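Side-chain contacts in pyruvate kinase (Pyrobaculum aerophilum, PDB 3QTG), which catalyses the last step of glycolysis, the transfer of phosphate from phosphoenolpyruvate to ADP to give pyruvate and ATP: residues S26-R31 against K58-A63; S247-V252 against L412-A417; H275-L278 against P283-V286. One frame throughout, in Å; residues are numbered along the deposited sequence.

How the contacts relate
All three contacts involve the TIM barrel. Contacts 2 and 3 are neighbours, with centres about 8 Å apart, because strands 249-253 and 284-287 lie side by side: A285 N to V250 O and V252 N to A285 O, each 2.8 Å, are probable hydrogen bonds joining them. Contact 2 also reaches the C-terminal alpha/beta domain. Contact 1 stands apart, its centre about 24 Å from that of contact 2 and 30 Å from that of contact 3. Its R60 side chain lies about 6 Å from that of H51, which probably binds ATP. Contacts 2 and 3 are structural, beneath the catalytic end: the side chains of Y249 and I284 lie about 9 and 10 Å from that of K230, the probable transition-state stabiliser.

Contact 1 of 3, residues S26-R31 against K58-A63; sequences STDVLR and KFRIEA
The shortest polar bond runs from R60 NH2 to D28 OD2, 2.9 Å long and nearly straight, with an N-H...O angle of 168°. It joins two helical parts of the TIM-barrel domain: the short helix 25-28, which follows the first barrel strand, and helix 54-71, which follows the second. A second bond goes from R60 NE to D28 OD1 at 3.1 Å, so the salt bridge is a side-on, two-nitrogen grip with one oxygen for each donor. Both oxygens are met on their syn sides, R60 NH2 standing somewhat out of the carboxylate plane at OD2, and the two flat groups are turned 31° against each other. Arginine suits this place because its long chain, extended from CG to NE, reaches the carboxylate although D28 CA and R60 CA are 7.7 Å apart, and still offers two donors; L23 and I47 pack against it. In D28, CG stands anti to the carbonyl carbon (chi1 -70°), which swings the carboxylate across to helix 54-71. Two bonds should fix the rotation of that carboxylate and would be expected to balance the charge of R60, a buried residue. F59, one residue earlier, brings the weakly positive rim of its ring to the same acid: CE1 lies 3.4 Å from D28 OD1, which sits close to the ring plane.

Contact 2 of 3, residues S247-V252 against L412-A417; sequences SDYVVV and LSIVWA
Y249 gives a hydrogen bond from its phenolic OH to the backbone carbonyl of I414, with 2.7 Å between Y249 OH and I414 O. The C=O...donor angle is 151° and the donor stands 26° off the carbonyl plane, while I414 O itself lies in the plane of the tyrosine ring, at its hydroxyl-bearing edge. The same OH is also hydrogen-bonded to S318 OG, so this buried hydroxyl is held by two groups, one from each domain. The apolar part of the contact lies beside the polar one. I414 CD1 comes to 3.7 Å from Y249 CE1, approaching the ring obliquely. CG1 of I414 takes the crowded position between backbone N and carbonyl carbon (chi1 64°); this places CG1 on the tyrosine side, and the extended chain carries CD1 on to the ring.

Y249 opens strand 249-253, the sixth of the TIM barrel, and its side chain touches A228 and A285 on the two neighbouring strands. The turn holding I414 belongs to the C-terminal alpha/beta domain and meets the barrel at the amino-terminal ends of its strands, the end away from the catalytic mouth in this fold. Tyrosine suits the spot by combining a flat apolar ring with a polar end long enough to reach across a domain boundary. A phenylalanine here would probably keep the ring packing but leave I414 O and S318 OG without their shared partner.

Further hydrogen bonds shape the acceptor side. L412 to V415 form a type I turn, closed by V415 N to L412 O at 3.1 Å, and the side-chain amine K18 NZ bonds the carbonyl oxygens of S413 and V415, the residues before and after I414.

Contact 3 of 3, residues H275-L278 against P283-V286; sequences HTSL and PIAV
Helix residue S277 and strand residue I284 bring their backbones within 6.2 Å, CA to CA, and each directs its CB at the other segment. So close an approach suits a small residue on the helix. S277 CB rests 3.8 Å from I284 CB, and the isoleucine's longer branch lies alongside the serine. That branch leaves with CG1 anti to the backbone N (chi1 170°), and chi2 of 84° bends its end back to the helix, where CD1 lies 3.5 Å from S277 OG. The hydroxyl thus faces a methyl group, an unpromising partner for a polar atom in a buried place. Its need is met inside the helix: S277 OG is hydrogen-bonded to the carbonyl oxygen of I273, one turn earlier. In this way serine can serve at an apolar interface, showing the strand little more than its bulk.

The other branch of I284 turns to the next helix residue. Its CG2 is 4.4 Å from L278 CD2, a looser apolar touch that widens the patch beyond the serine. Isoleucine, branched at CB, is well fitted to an extended strand and here sends one branch to each of two successive helix residues. The layer continues on the strand side with V250, which packs against both S277 and I284, and V244 of helix 240-245 covers S277 as well.

Helix 266-279 leads from strand 249-253 to strand 284-287, its parallel neighbour, and lies against the outer surface of the sheet: this is the beta-alpha-beta crossover from which the TIM barrel is built, with the helix packing on both the strand it follows and the strand it precedes.

Contact 1 of 3, residues S26-R31 against K58-A63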
loop_
_atom_site.group_PDB
_atom_site.type_symbol
_atom_site.label_atom_id
_atom_site.label_comp_id
_atom_site.label_asym_id
_atom_site.label_seq_id
_atom_site.Cartn_x
_atom_site.Cartn_y
_atom_site.Cartn_z
ATOM N N SER A 26 -25.337 -42.119 -19.066
ATOM C CA SER A 26 -26.271 -41.031 -19.404
ATOM C C SER A 26 -25.854 -40.234 -20.634
ATOM O O SER A 26 -26.704 -39.657 -21.318
ATOM C CB SER A 26 -26.449 -40.079 -18.229
ATOM O OG SER A 26 -27.054 -40.736 -17.140
ATOM N N THR A 27 -24.554 -40.201 -20.920
ATOM C CA THR A 27 -24.064 -39.502 -22.103
ATOM C C THR A 27 -23.916 -40.449 -23.307
ATOM O O THR A 27 -24.084 -40.033 -24.459
ATOM C CB THR A 27 -22.746 -38.720 -21.831
ATOM O OG1 THR A 27 -21.795 -39.600 -21.228
ATOM C CG2 THR A 27 -22.995 -37.529 -20.884
ATOM N N ASP A 28 -23.597 -41.712 -23.031
ATOM C CA ASP A 28 -23.533 -42.752 -24.065
ATOM C C ASP A 28 -24.788 -42.813 -24.947
ATOM O O ASP A 28 -24.688 -42.988 -26.160
ATOM C CB ASP A 28 -23.302 -44.126 -23.424
ATOM C CG ASP A 28 -21.908 -44.274 -22.837
ATOM O OD1 ASP A 28 -21.057 -43.388 -23.075
ATOM O OD2 ASP A 28 -21.660 -45.276 -22.129
ATOM N N VAL A 29 -25.959 -42.662 -24.329
ATOM C CA VAL A 29 -27.246 -42.823 -25.026
ATOM C C VAL A 29 -27.741 -41.552 -25.723
ATOM O O VAL A 29 -28.786 -41.559 -26.370
ATOM C CB VAL A 29 -28.355 -43.386 -24.080
ATOM C CG1 VAL A 29 -28.074 -44.848 -23.745
ATOM C CG2 VAL A 29 -28.476 -42.550 -22.793
ATOM N N LEU A 30 -26.995 -40.462 -25.588
ATOM C CA LEU A 30 -27.364 -39.204 -26.233
ATOM C C LEU A 30 -27.437 -39.337 -27.756
ATOM O O LEU A 30 -26.495 -39.813 -28.399
ATOM C CB LEU A 30 -26.387 -38.084 -25.842
ATOM C CG LEU A 30 -26.760 -37.084 -24.741
ATOM C CD1 LEU A 30 -27.751 -37.637 -23.720
ATOM C CD2 LEU A 30 -25.500 -36.564 -24.068
ATOM N N ARG A 31 -28.574 -38.922 -28.308
ATOM C CA ARG A 31 -28.764 -38.755 -29.747
ATOM C C ARG A 31 -27.589 -37.956 -30.316
ATOM O O ARG A 31 -27.129 -37.008 -29.670
ATOM C CB ARG A 31 -30.071 -37.992 -29.977
ATOM C CG ARG A 31 -30.703 -38.118 -31.362
ATOM C CD ARG A 31 -32.081 -37.431 -31.420
ATOM N NE ARG A 31 -32.832 -37.578 -30.170
ATOM C CZ ARG A 31 -33.124 -36.570 -29.344
ATOM N NH1 ARG A 31 -32.746 -35.328 -29.648
ATOM N NH2 ARG A 31 -33.803 -36.800 -28.219
ATOM N N LYS A 58 -12.321 -46.074 -24.962
ATOM C CA LYS A 58 -11.953 -45.922 -26.369
ATOM C C LYS A 58 -13.034 -45.217 -27.195
ATOM O O LYS A 58 -12.731 -44.271 -27.923
ATOM C CB LYS A 58 -11.601 -47.296 -26.982
ATOM C CG LYS A 58 -10.953 -47.242 -28.351
ATOM C CD LYS A 58 -10.363 -48.617 -28.761
ATOM C CE LYS A 58 -9.864 -48.606 -30.198
ATOM N NZ LYS A 58 -8.799 -47.581 -30.436
ATOM N N PHE A 59 -14.276 -45.694 -27.074
ATOM C CA PHE A 59 -15.444 -45.167 -27.801
ATOM C C PHE A 59 -15.856 -43.752 -27.369
ATOM O O PHE A 59 -16.311 -42.959 -28.197
ATOM C CB PHE A 59 -16.625 -46.162 -27.692
ATOM C CG PHE A 59 -17.977 -45.516 -27.436
ATOM C CD1 PHE A 59 -18.490 -45.429 -26.137
ATOM C CD2 PHE A 59 -18.752 -45.025 -28.491
ATOM C CE1 PHE A 59 -19.738 -44.842 -25.887
ATOM C CE2 PHE A 59 -20.006 -44.427 -28.252
ATOM C CZ PHE A 59 -20.496 -44.336 -26.944
ATOM N N ARG A 60 -15.716 -43.444 -26.079
ATOM C CA ARG A 60 -16.043 -42.107 -25.564
ATOM C C ARG A 60 -15.028 -41.068 -26.069
ATOM O O ARG A 60 -15.401 -40.004 -26.573
ATOM C CB ARG A 60 -16.129 -42.112 -24.033
ATOM C CG ARG A 60 -17.399 -42.781 -23.486
ATOM C CD ARG A 60 -17.274 -43.177 -22.021
ATOM N NE ARG A 60 -18.457 -43.907 -21.538
ATOM C CZ ARG A 60 -18.539 -44.518 -20.359
ATOM N NH1 ARG A 60 -17.523 -44.491 -19.511
ATOM N NH2 ARG A 60 -19.650 -45.154 -20.008
ATOM N N ILE A 61 -13.748 -41.405 -25.947
ATOM C CA ILE A 61 -12.669 -40.582 -26.462
ATOM C C ILE A 61 -12.825 -40.331 -27.962
ATOM O O ILE A 61 -12.693 -39.188 -28.408
ATOM C CB ILE A 61 -11.289 -41.188 -26.120
ATOM C CG1 ILE A 61 -11.068 -41.122 -24.601
ATOM C CG2 ILE A 61 -10.168 -40.493 -26.923
ATOM C CD1 ILE A 61 -9.656 -41.437 -24.115
ATOM N N GLU A 62 -13.134 -41.382 -28.728
ATOM C CA GLU A 62 -13.390 -41.242 -30.179
ATOM C C GLU A 62 -14.523 -40.258 -30.502
ATOM O O GLU A 62 -14.412 -39.456 -31.422
ATOM C CB GLU A 62 -13.675 -42.611 -30.832
ATOM C CG GLU A 62 -12.429 -43.379 -31.286
ATOM C CD GLU A 62 -12.705 -44.866 -31.500
ATOM O OE1 GLU A 62 -13.252 -45.506 -30.578
ATOM O OE2 GLU A 62 -12.374 -45.407 -32.583
ATOM N N ALA A 63 -15.616 -40.330 -29.751
ATOM C CA ALA A 63 -16.728 -39.392 -29.917
ATOM C C ALA A 63 -16.318 -37.946 -29.567
ATOM O O ALA A 63 -16.769 -36.975 -30.198
ATOM C CB ALA A 63 -17.911 -39.830 -29.063
#

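Contact 2 of 3, residues S247-V252 against L412-A417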
loop_
_atom_site.group_PDB
_atom_site.type_symbol
_atom_site.label_atom_id
_atom_site.label_comp_id
_atom_site.label_asym_id
_atom_site.label_seq_id
_atom_site.Cartn_x
_atom_site.Cartn_y
_atom_site.Cartn_z
ATOM N N SER A 247 2.462 -31.291 -8.021
ATOM C CA SER A 247 1.342 -31.562 -8.943
ATOM C C SER A 247 1.461 -30.787 -10.268
ATOM O O SER A 247 2.204 -29.817 -10.349
ATOM C CB SER A 247 0.025 -31.141 -8.286
ATOM O OG SER A 247 -0.138 -31.756 -7.022
ATOM N N ASP A 248 0.731 -31.210 -11.300
ATOM C CA ASP A 248 0.564 -30.368 -12.479
ATOM C C ASP A 248 -0.770 -29.626 -12.374
ATOM O O ASP A 248 -0.952 -28.600 -12.996
ATOM C CB ASP A 248 0.622 -31.183 -13.781
ATOM C CG ASP A 248 1.940 -31.945 -13.933
ATOM O OD1 ASP A 248 2.962 -31.508 -13.361
ATOM O OD2 ASP A 248 1.954 -32.989 -14.608
ATOM N N TYR A 249 -1.686 -30.173 -11.577
ATOM C CA TYR A 249 -3.059 -29.692 -11.466
ATOM C C TYR A 249 -3.576 -30.240 -10.137
ATOM O O TYR A 249 -3.286 -31.386 -9.791
ATOM C CB TYR A 249 -3.888 -30.251 -12.617
ATOM C CG TYR A 249 -5.062 -29.397 -13.049
ATOM C CD1 TYR A 249 -5.054 -28.763 -14.302
ATOM C CD2 TYR A 249 -6.187 -29.223 -12.229
ATOM C CE1 TYR A 249 -6.118 -27.961 -14.721
ATOM C CE2 TYR A 249 -7.274 -28.419 -12.657
ATOM C CZ TYR A 249 -7.218 -27.800 -13.898
ATOM O OH TYR A 249 -8.261 -27.027 -14.343
ATOM N N VAL A 250 -4.313 -29.422 -9.390
ATOM C CA VAL A 250 -4.842 -29.818 -8.094
ATOM C C VAL A 250 -6.353 -29.905 -8.214
ATOM O O VAL A 250 -6.957 -29.122 -8.947
ATOM C CB VAL A 250 -4.429 -28.834 -6.939
ATOM C CG1 VAL A 250 -5.004 -29.297 -5.580
ATOM C CG2 VAL A 250 -2.891 -28.691 -6.853
ATOM N N VAL A 251 -6.945 -30.887 -7.526
ATOM C CA VAL A 251 -8.396 -31.139 -7.533
ATOM C C VAL A 251 -8.930 -31.281 -6.101
ATOM O O VAL A 251 -8.443 -32.122 -5.338
ATOM C CB VAL A 251 -8.730 -32.411 -8.350
ATOM C CG1 VAL A 251 -10.241 -32.548 -8.583
ATOM C CG2 VAL A 251 -8.008 -32.395 -9.691
ATOM N N VAL A 252 -9.887 -30.431 -5.724
ATOM C CA VAL A 252 -10.644 -30.600 -4.483
ATOM C C VAL A 252 -11.771 -31.624 -4.750
ATOM O O VAL A 252 -12.742 -31.342 -5.464
ATOM C CB VAL A 252 -11.245 -29.249 -3.951
ATOM C CG1 VAL A 252 -12.037 -29.451 -2.636
ATOM C CG2 VAL A 252 -10.169 -28.206 -3.761
ATOM N N LEU A 412 -4.579 -26.906 -22.535
ATOM C CA LEU A 412 -4.869 -25.541 -22.067
ATOM C C LEU A 412 -6.371 -25.247 -21.990
ATOM O O LEU A 412 -6.801 -24.266 -21.393
ATOM C CB LEU A 412 -4.173 -24.523 -22.981
ATOM C CG LEU A 412 -2.663 -24.668 -23.097
ATOM C CD1 LEU A 412 -2.127 -23.605 -24.043
ATOM C CD2 LEU A 412 -1.985 -24.585 -21.712
ATOM N N SER A 413 -7.153 -26.143 -22.574
ATOM C CA SER A 413 -8.603 -26.038 -22.595
ATOM C C SER A 413 -9.267 -25.915 -21.212
ATOM O O SER A 413 -10.340 -25.320 -21.082
ATOM C CB SER A 413 -9.154 -27.258 -23.314
ATOM O OG SER A 413 -10.475 -26.980 -23.729
ATOM N N ILE A 414 -8.625 -26.484 -20.189
ATOM C CA ILE A 414 -9.155 -26.453 -18.829
ATOM C C ILE A 414 -8.343 -25.557 -17.875
ATOM O O ILE A 414 -8.475 -25.646 -16.656
ATOM C CB ILE A 414 -9.417 -27.900 -18.256
ATOM C CG1 ILE A 414 -8.121 -28.722 -18.103
ATOM C CG2 ILE A 414 -10.419 -28.648 -19.159
ATOM C CD1 ILE A 414 -8.259 -29.829 -17.053
ATOM N N VAL A 415 -7.504 -24.694 -18.448
ATOM C CA VAL A 415 -6.772 -23.687 -17.688
ATOM C C VAL A 415 -7.572 -22.366 -17.737
ATOM O O VAL A 415 -8.126 -22.004 -18.782
ATOM C CB VAL A 415 -5.306 -23.508 -18.230
ATOM C CG1 VAL A 415 -4.547 -22.439 -17.411
ATOM C CG2 VAL A 415 -4.524 -24.843 -18.167
ATOM N N TRP A 416 -7.666 -21.691 -16.601
ATOM C CA TRP A 416 -8.313 -20.367 -16.458
ATOM C C TRP A 416 -8.125 -19.406 -17.645
ATOM O O TRP A 416 -6.997 -19.086 -18.014
ATOM C CB TRP A 416 -7.785 -19.685 -15.194
ATOM C CG TRP A 416 -8.178 -18.235 -15.062
ATOM C CD1 TRP A 416 -7.489 -17.144 -15.547
ATOM C CD2 TRP A 416 -9.332 -17.711 -14.390
ATOM N NE1 TRP A 416 -8.138 -15.998 -15.223
ATOM C CE2 TRP A 416 -9.278 -16.299 -14.524
ATOM C CE3 TRP A 416 -10.401 -18.296 -13.683
ATOM C CZ2 TRP A 416 -10.258 -15.441 -13.977
ATOM C CZ3 TRP A 416 -11.397 -17.438 -13.129
ATOM C CH2 TRP A 416 -11.300 -16.017 -13.284
ATOM N N ALA A 417 -9.242 -18.961 -18.212
ATOM C CA ALA A 417 -9.339 -17.881 -19.234
ATOM C C ALA A 417 -8.821 -18.213 -20.619
ATOM O O ALA A 417 -9.061 -17.449 -21.564
ATOM C CB ALA A 417 -8.716 -16.536 -18.728
#

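Contact 3 of 3, residues H275-L278 against P283-V286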
loop_
_atom_site.group_PDB
_atom_site.type_symbol
_atom_site.label_atom_id
_atom_site.label_comp_id
_atom_site.label_asym_id
_atom_site.label_seq_id
_atom_site.Cartn_x
_atom_site.Cartn_y
_atom_site.Cartn_z
ATOM N N HIS A 275 -6.635 -21.560 -1.965
ATOM C CA HIS A 275 -5.616 -20.558 -1.618
ATOM C C HIS A 275 -4.174 -21.076 -1.831
ATOM O O HIS A 275 -3.350 -20.420 -2.444
ATOM C CB HIS A 275 -5.845 -20.061 -0.186
ATOM C CG HIS A 275 -7.005 -19.110 -0.062
ATOM N ND1 HIS A 275 -7.956 -18.954 -1.058
ATOM C CD2 HIS A 275 -7.372 -18.272 0.942
ATOM C CE1 HIS A 275 -8.851 -18.060 -0.669
ATOM N NE2 HIS A 275 -8.522 -17.632 0.541
ATOM N N THR A 276 -3.894 -22.286 -1.370
ATOM C CA THR A 276 -2.578 -22.874 -1.543
ATOM C C THR A 276 -2.183 -23.113 -3.001
ATOM O O THR A 276 -1.038 -22.817 -3.392
ATOM C CB THR A 276 -2.452 -24.135 -0.682
ATOM O OG1 THR A 276 -2.725 -23.764 0.670
ATOM C CG2 THR A 276 -1.063 -24.745 -0.768
ATOM N N SER A 277 -3.120 -23.598 -3.807
ATOM C CA SER A 277 -2.850 -23.845 -5.224
ATOM C C SER A 277 -2.584 -22.559 -5.995
ATOM O O SER A 277 -1.674 -22.531 -6.801
ATOM C CB SER A 277 -3.984 -24.632 -5.917
ATOM O OG SER A 277 -4.228 -25.859 -5.263
ATOM N N LEU A 278 -3.394 -21.525 -5.745
ATOM C CA LEU A 278 -3.219 -20.205 -6.346
ATOM C C LEU A 278 -1.882 -19.588 -5.963
ATOM O O LEU A 278 -1.177 -19.111 -6.840
ATOM C CB LEU A 278 -4.394 -19.259 -6.017
ATOM C CG LEU A 278 -5.764 -19.587 -6.639
ATOM C CD1 LEU A 278 -6.888 -18.822 -5.976
ATOM C CD2 LEU A 278 -5.742 -19.253 -8.109
ATOM N N PRO A 283 -2.774 -24.885 -11.481
ATOM C CA PRO A 283 -4.191 -24.853 -11.802
ATOM C C PRO A 283 -4.998 -25.683 -10.771
ATOM O O PRO A 283 -4.491 -26.688 -10.249
ATOM C CB PRO A 283 -4.256 -25.503 -13.196
ATOM C CG PRO A 283 -2.869 -25.393 -13.747
ATOM C CD PRO A 283 -1.969 -25.497 -12.557
ATOM N N ILE A 284 -6.219 -25.239 -10.468
ATOM C CA ILE A 284 -7.028 -25.799 -9.383
ATOM C C ILE A 284 -8.463 -26.096 -9.874
ATOM O O ILE A 284 -9.098 -25.275 -10.541
ATOM C CB ILE A 284 -7.020 -24.863 -8.121
ATOM C CG1 ILE A 284 -8.050 -25.284 -7.060
ATOM C CG2 ILE A 284 -7.168 -23.371 -8.503
ATOM C CD1 ILE A 284 -7.569 -26.386 -6.111
ATOM N N ALA A 285 -8.952 -27.285 -9.549
ATOM C CA ALA A 285 -10.332 -27.664 -9.835
ATOM C C ALA A 285 -11.103 -27.968 -8.556
ATOM O O ALA A 285 -10.528 -28.333 -7.528
ATOM C CB ALA A 285 -10.362 -28.888 -10.777
ATOM N N VAL A 286 -12.411 -27.766 -8.616
ATOM C CA VAL A 286 -13.310 -28.291 -7.596
ATOM C C VAL A 286 -14.242 -29.299 -8.283
ATOM O O VAL A 286 -14.858 -28.988 -9.303
ATOM C CB VAL A 286 -14.070 -27.182 -6.836
ATOM C CG1 VAL A 286 -15.097 -27.783 -5.888
ATOM C CG2 VAL A 286 -13.080 -26.299 -6.013
#